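Local coordinates for protein membrane-anchored mycosin mycp1 (Mycobacterium thermoresistibile, PDB 4HVL) that acts as a membrane-anchored, subtilisin-like serine protease and is an essential component of the type VII (ESX-1) secretion system, at residues A199-Y202 and A203-K207; I338-I341 and T342-R346; G351-N354 and Y355-A358. All blocks are in the same frame, centred on the assembly; numbering follows the deposited sequence.

Contact 1: A199-Y202 and A203-K207; sequences AVNY and AVHVK. With ZN (zinc ion), chain E.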
# COMPACT_ATOMS: atom_id res chain seq x y z
N ALA A 199 -0.59 -13.25 10.19
CA ALA A 199 0.52 -12.31 10.16
C ALA A 199 0.04 -10.90 10.44
O ALA A 199 0.66 -10.17 11.19
CB ALA A 199 1.25 -12.36 8.84
N VAL A 200 -1.09 -10.52 9.84
CA VAL A 200 -1.64 -9.18 10.04
C VAL A 200 -2.00 -9.01 11.50
O VAL A 200 -1.65 -8.00 12.14
CB VAL A 200 -2.88 -8.94 9.13
CG1 VAL A 200 -3.54 -7.61 9.46
CG2 VAL A 200 -2.49 -8.93 7.65
N ASN A 201 -2.66 -10.03 12.07
CA ASN A 201 -3.01 -10.03 13.49
C ASN A 201 -1.80 -9.87 14.41
O ASN A 201 -1.86 -9.12 15.38
CB ASN A 201 -3.76 -11.31 13.85
CG ASN A 201 -4.26 -11.32 15.29
OD1 ASN A 201 -5.09 -10.52 15.68
ND2 ASN A 201 -3.75 -12.26 16.08
N TYR A 202 -0.72 -10.60 14.12
CA TYR A 202 0.53 -10.54 14.87
C TYR A 202 1.13 -9.13 14.80
O TYR A 202 1.51 -8.56 15.83
CB TYR A 202 1.47 -11.59 14.28
CG TYR A 202 2.91 -11.68 14.74
CD1 TYR A 202 3.29 -12.53 15.77
CD2 TYR A 202 3.91 -10.98 14.07
CE1 TYR A 202 4.61 -12.66 16.13
CE2 TYR A 202 5.23 -11.10 14.42
CZ TYR A 202 5.58 -11.94 15.45
OH TYR A 202 6.89 -12.04 15.80
N ALA A 203 1.19 -8.55 13.60
CA ALA A 203 1.71 -7.19 13.45
C ALA A 203 0.92 -6.18 14.27
O ALA A 203 1.50 -5.33 14.96
CB ALA A 203 1.72 -6.77 11.98
N VAL A 204 -0.40 -6.30 14.23
CA VAL A 204 -1.28 -5.30 14.84
C VAL A 204 -1.47 -5.52 16.34
O VAL A 204 -1.43 -4.55 17.10
CB VAL A 204 -2.65 -5.29 14.13
CG1 VAL A 204 -3.71 -4.71 15.00
CG2 VAL A 204 -2.54 -4.55 12.81
N HIS A 205 -1.66 -6.76 16.76
CA HIS A 205 -1.98 -7.05 18.16
C HIS A 205 -0.78 -7.46 19.00
O HIS A 205 -0.81 -7.27 20.21
CB HIS A 205 -3.11 -8.08 18.27
CG HIS A 205 -4.43 -7.54 17.85
ND1 HIS A 205 -5.28 -8.21 17.00
CD2 HIS A 205 -5.03 -6.35 18.11
CE1 HIS A 205 -6.35 -7.47 16.77
NE2 HIS A 205 -6.22 -6.34 17.44
N VAL A 206 0.27 -7.98 18.38
CA VAL A 206 1.44 -8.45 19.15
C VAL A 206 2.63 -7.48 19.10
O VAL A 206 3.36 -7.34 20.09
CB VAL A 206 1.86 -9.85 18.70
CG1 VAL A 206 3.05 -10.35 19.49
CG2 VAL A 206 0.67 -10.80 18.83
N LYS A 207 2.83 -6.82 17.96
CA LYS A 207 3.97 -5.92 17.79
C LYS A 207 3.59 -4.43 17.68
O LYS A 207 4.44 -3.60 17.40
CB LYS A 207 4.82 -6.37 16.59
CG LYS A 207 5.26 -7.83 16.64
CD LYS A 207 6.28 -8.12 17.75
CE LYS A 207 6.76 -9.56 17.66
NZ LYS A 207 7.58 -10.07 18.81
ZN ZN E . -7.59 -4.74 17.33
O HOH W 1 8.77 -12.36 18.09
O HOH W 2 -7.43 -3.47 19.16
O HOH W 3 -9.43 -5.88 16.66
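Asn201 and His205 are one helical turn apart and meet side chain to side chain beside a zinc ion. Both lie near the C-terminal end of helix 194-206, which is part of the subtilisin fold. His205 NE2 binds the zinc at 2.1 Å, and two waters and one atom from another part of the structure complete the ligands. His205 ND1 donates a nearly straight hydrogen bond to Asn201 OD1 (2.7 Å, 167°). This is a second-shell arrangement: one ring nitrogen holds the metal and the other is tied to an amide oxygen, which fixes the rotation of the ring. The oxygen may also make NE2 a somewhat stronger ligand. OD1 lies in the plane of the imidazole, but ND1 sits above the plane of the amide; the two planes are turned 67° apart. The Asn201 side chain reaches the ring with CG anti to the backbone N (chi1 -175°). Val204 CG1 lies 3.7 Å above one face of the imidazole, toward its rim.

Further out, the backbone widens into a pi-type turn. Tyr202 O accepts from both Val206 N (2.9 Å) and Lys207 N (3.1 Å). The Val206 N-H approaches from above the carbonyl plane. Lys207 N stands almost in line with the C=O bond, although its N-H is bent away from the oxygen. Lys207 then folds back, bent at chi2, and runs at a slant past the phenol of Tyr202. Its CE makes a close contact with Tyr202 OH, at 3.1 Å. That hydroxyl is hydrogen-bonded to Asn171 OD1 of helix 154-171. A single water bridges the two side-chain ends: it donates to Tyr202 OH at 3.0 Å and accepts from Lys207 NZ at 2.7 Å.

Contact 2: I338-I341 and T342-R346; sequences INRI and TATAR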
# COMPACT_ATOMS: atom_id res chain seq x y z
N ILE A 338 -5.93 4.38 13.34
CA ILE A 338 -6.80 4.13 12.21
C ILE A 338 -8.14 4.80 12.38
O ILE A 338 -8.66 5.38 11.43
CB ILE A 338 -7.04 2.60 12.05
CG1 ILE A 338 -6.03 2.00 11.10
CG2 ILE A 338 -8.41 2.27 11.46
CD1 ILE A 338 -4.62 2.40 11.36
N ASN A 339 -8.72 4.68 13.57
CA ASN A 339 -10.06 5.23 13.80
C ASN A 339 -10.03 6.76 13.70
O ASN A 339 -10.99 7.37 13.22
CB ASN A 339 -10.63 4.77 15.15
CG ASN A 339 -11.10 3.32 15.13
OD1 ASN A 339 -11.36 2.72 14.08
ND2 ASN A 339 -11.19 2.74 16.30
N ARG A 340 -8.91 7.35 14.10
CA ARG A 340 -8.71 8.78 13.99
C ARG A 340 -8.64 9.20 12.51
O ARG A 340 -9.23 10.22 12.12
CB ARG A 340 -7.44 9.18 14.73
CG ARG A 340 -7.15 10.67 14.74
CD ARG A 340 -8.31 11.43 15.40
NE ARG A 340 -8.06 12.85 15.42
CZ ARG A 340 -8.90 13.76 15.91
NH1 ARG A 340 -10.06 13.38 16.43
NH2 ARG A 340 -8.58 15.05 15.88
N ILE A 341 -7.91 8.42 11.71
CA ILE A 341 -7.81 8.69 10.28
C ILE A 341 -9.20 8.65 9.64
O ILE A 341 -9.55 9.59 8.91
CB ILE A 341 -6.84 7.74 9.57
CG1 ILE A 341 -5.41 7.99 10.05
CG2 ILE A 341 -6.94 7.88 8.05
CD1 ILE A 341 -4.43 6.90 9.70
N THR A 342 -9.99 7.61 9.93
CA THR A 342 -11.31 7.45 9.29
C THR A 342 -12.34 8.44 9.82
O THR A 342 -13.12 9.00 9.04
CB THR A 342 -11.87 6.02 9.42
OG1 THR A 342 -12.01 5.66 10.80
CG2 THR A 342 -10.93 5.03 8.73
N ALA A 343 -12.33 8.70 11.12
CA ALA A 343 -13.30 9.58 11.73
C ALA A 343 -13.14 11.03 11.27
O ALA A 343 -14.09 11.78 11.32
CB ALA A 343 -13.20 9.50 13.25
N THR A 344 -11.96 11.44 10.84
CA THR A 344 -11.76 12.80 10.35
C THR A 344 -11.69 12.91 8.83
O THR A 344 -11.33 13.97 8.31
CB THR A 344 -10.45 13.39 10.90
OG1 THR A 344 -9.37 12.55 10.51
CG2 THR A 344 -10.50 13.50 12.43
N ALA A 345 -11.98 11.83 8.12
CA ALA A 345 -11.94 11.88 6.65
C ALA A 345 -13.16 12.61 6.13
O ALA A 345 -14.15 12.77 6.84
CB ALA A 345 -11.87 10.49 6.06
N ARG A 346 -13.07 13.10 4.90
CA ARG A 346 -14.18 13.80 4.26
C ARG A 346 -15.11 12.75 3.66
O ARG A 346 -14.79 12.14 2.66
CB ARG A 346 -13.62 14.73 3.19
CG ARG A 346 -14.60 15.78 2.69
CD ARG A 346 -14.34 17.13 3.36
NE ARG A 346 -15.11 18.20 2.73
CZ ARG A 346 -14.78 18.79 1.57
NH1 ARG A 346 -13.69 18.42 0.91
NH2 ARG A 346 -15.55 19.77 1.09
O HOH W 4 -8.28 11.84 8.11
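Arg340 and Thr344 meet twice, once through a carbonyl and once through a guanidinium face, where helix 334-343 ends. Thr344 is the first residue to leave helical geometry.

Thr344 OG1 donates to Arg340 O at 2.8 Å. OG1 stands between the backbone N and the carbonyl carbon (chi1 58°), and this turns it back toward the helix. Thr344 N reaches the same oxygen less closely, at 3.3 Å, so Arg340 O is gripped by two donors of one residue. Thr342 OG1 makes a similar bond to Asn339 O at 3.1 Å, but from above the carbonyl plane. It shares that oxygen with Ala343 N, which comes from the same face. Both hydroxyls thus bond back to carbonyls of the last helical turns.

One water adds to these bonds. It donates to Ile341 O and to Thr344 OG1, each at 2.7 Å, and so links the last turn to the residue after it.

The methyl of Thr344 makes a van der Waals contact with the guanidinium. CG2 lies over the centre of the Arg340 group, 3.8 Å above its plane. The orientation of the guanidinium is fixed by bonds from NE to Ala366 O and from NH2 to Trp369 O.

Those two carbonyls belong to the end of the C-terminal helix 363-368 and just beyond it, and Thr344 also packs on Ala365 and Ala366. On the sheet side, Ile338, Ile341 and Thr342 rest on Leu256 of strand 256-261, and Ile338 also touches Val210 and Ile212 of strand 210-214.

Contact 3: G351-N354 and Y355-A358; sequences GVDN and YVGA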
# COMPACT_ATOMS: atom_id res chain seq x y z
N GLY A 351 -22.20 8.59 2.98
CA GLY A 351 -21.62 8.41 4.33
C GLY A 351 -20.41 7.48 4.34
O GLY A 351 -19.30 7.88 4.72
N VAL A 352 -20.63 6.23 4.00
CA VAL A 352 -19.53 5.29 3.75
C VAL A 352 -19.88 4.60 2.44
O VAL A 352 -21.06 4.35 2.16
CB VAL A 352 -19.40 4.24 4.89
CG1 VAL A 352 -18.50 3.08 4.49
CG2 VAL A 352 -18.88 4.89 6.17
N ASP A 353 -18.88 4.31 1.62
CA ASP A 353 -19.11 3.50 0.44
C ASP A 353 -17.93 2.59 0.14
O ASP A 353 -16.88 2.66 0.79
CB ASP A 353 -19.56 4.36 -0.74
CG ASP A 353 -18.46 5.23 -1.30
OD1 ASP A 353 -17.29 4.79 -1.35
OD2 ASP A 353 -18.78 6.36 -1.72
N ASN A 354 -18.11 1.73 -0.85
CA ASN A 354 -17.12 0.71 -1.18
C ASN A 354 -15.95 1.21 -2.02
O ASN A 354 -15.00 0.48 -2.25
CB ASN A 354 -17.83 -0.49 -1.84
CG ASN A 354 -18.54 -1.38 -0.83
OD1 ASN A 354 -18.75 -0.99 0.31
ND2 ASN A 354 -18.89 -2.61 -1.25
N TYR A 355 -16.01 2.47 -2.46
CA TYR A 355 -14.97 3.02 -3.31
C TYR A 355 -13.94 3.77 -2.46
O TYR A 355 -12.72 3.59 -2.64
CB TYR A 355 -15.59 3.91 -4.40
CG TYR A 355 -16.66 3.15 -5.13
CD1 TYR A 355 -16.35 2.31 -6.17
CD2 TYR A 355 -18.00 3.24 -4.73
CE1 TYR A 355 -17.32 1.57 -6.83
CE2 TYR A 355 -18.99 2.50 -5.38
CZ TYR A 355 -18.64 1.67 -6.43
OH TYR A 355 -19.61 0.94 -7.09
N VAL A 356 -14.44 4.57 -1.52
CA VAL A 356 -13.60 5.41 -0.67
C VAL A 356 -13.75 5.12 0.82
O VAL A 356 -13.06 5.73 1.63
CB VAL A 356 -13.85 6.92 -0.94
CG1 VAL A 356 -13.47 7.26 -2.37
CG2 VAL A 356 -15.30 7.34 -0.63
N GLY A 357 -14.62 4.18 1.18
CA GLY A 357 -14.86 3.89 2.58
C GLY A 357 -15.43 5.11 3.28
O GLY A 357 -16.42 5.66 2.82
N ALA A 358 -14.79 5.52 4.37
CA ALA A 358 -15.22 6.70 5.13
C ALA A 358 -14.81 8.00 4.41
O ALA A 358 -15.20 9.10 4.84
CB ALA A 358 -14.66 6.67 6.54
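Asp353 overlaps Val356 with one carboxylate oxygen: OD1 lies 3.3 Å from Val356 CG2, and the two side chains lie at a slant to one another. The same oxygen takes two backbone N-H groups. Val356 N donates to Asp353 OD1 at 2.9 Å in a nearly straight bond (172°), almost in line with the C-O bond. Tyr355 N is equally near OD1, also 2.9 Å, but comes from above the carboxylate plane and is less straight. The carboxylate gets there because CG sits between the backbone N and the carbonyl carbon (chi1 70°), folded over the turn. OD1 also lies at the edge of the Tyr355 ring, near its plane.

The bond to Tyr355 N makes an Asx turn. It lies within a tight hairpin-like reversal of the loop between helix 334-343 and helix 363-368. Asp353 and Gly357 form a single antiparallel bridge, a hydrogen-bonded pair. Asp353 N donates to Gly357 O at 3.1 Å. The return bond, Gly357 N to Asp353 O, is short at 2.8 Å but badly angled and weak. Gly357 has a positive phi of 62°, an angle glycine adopts easily. Its carbonyl oxygen also receives a CH contact from Val352 CA at 3.3 Å, and Val352 CG1 lies 3.7 Å from the same oxygen.

Asn354 ND2 donates to Arg237 O of another loop. Earlier in the same loop as the reversal, Pro348 packs on both Asp353 and Val356, and His347 ND1 is hydrogen-bonded to Ala358 O on the returning arm.

Contacts 2 and 3 are joined directly, with centres 12 Å apart. Ala358 packs against the helix end: its CB lies 3.7 Å from Thr342 O, and its O lies 3.8 Å from Ala345 CB. Contact 1 touches neither, and its nearest atoms are about 7 Å from contact 2 and about 18 Å from contact 3. The side chain of Val204 is about 3 Å from a bound imidazole, probably from the crystallisation liquor, and that of Ile338 is about 5 Å from a bound imidazole. Asn339 has its side chain about 10 Å from that of His205. None of the three contacts includes the predicted charge-relay residues Asp70, His101 and Ser312.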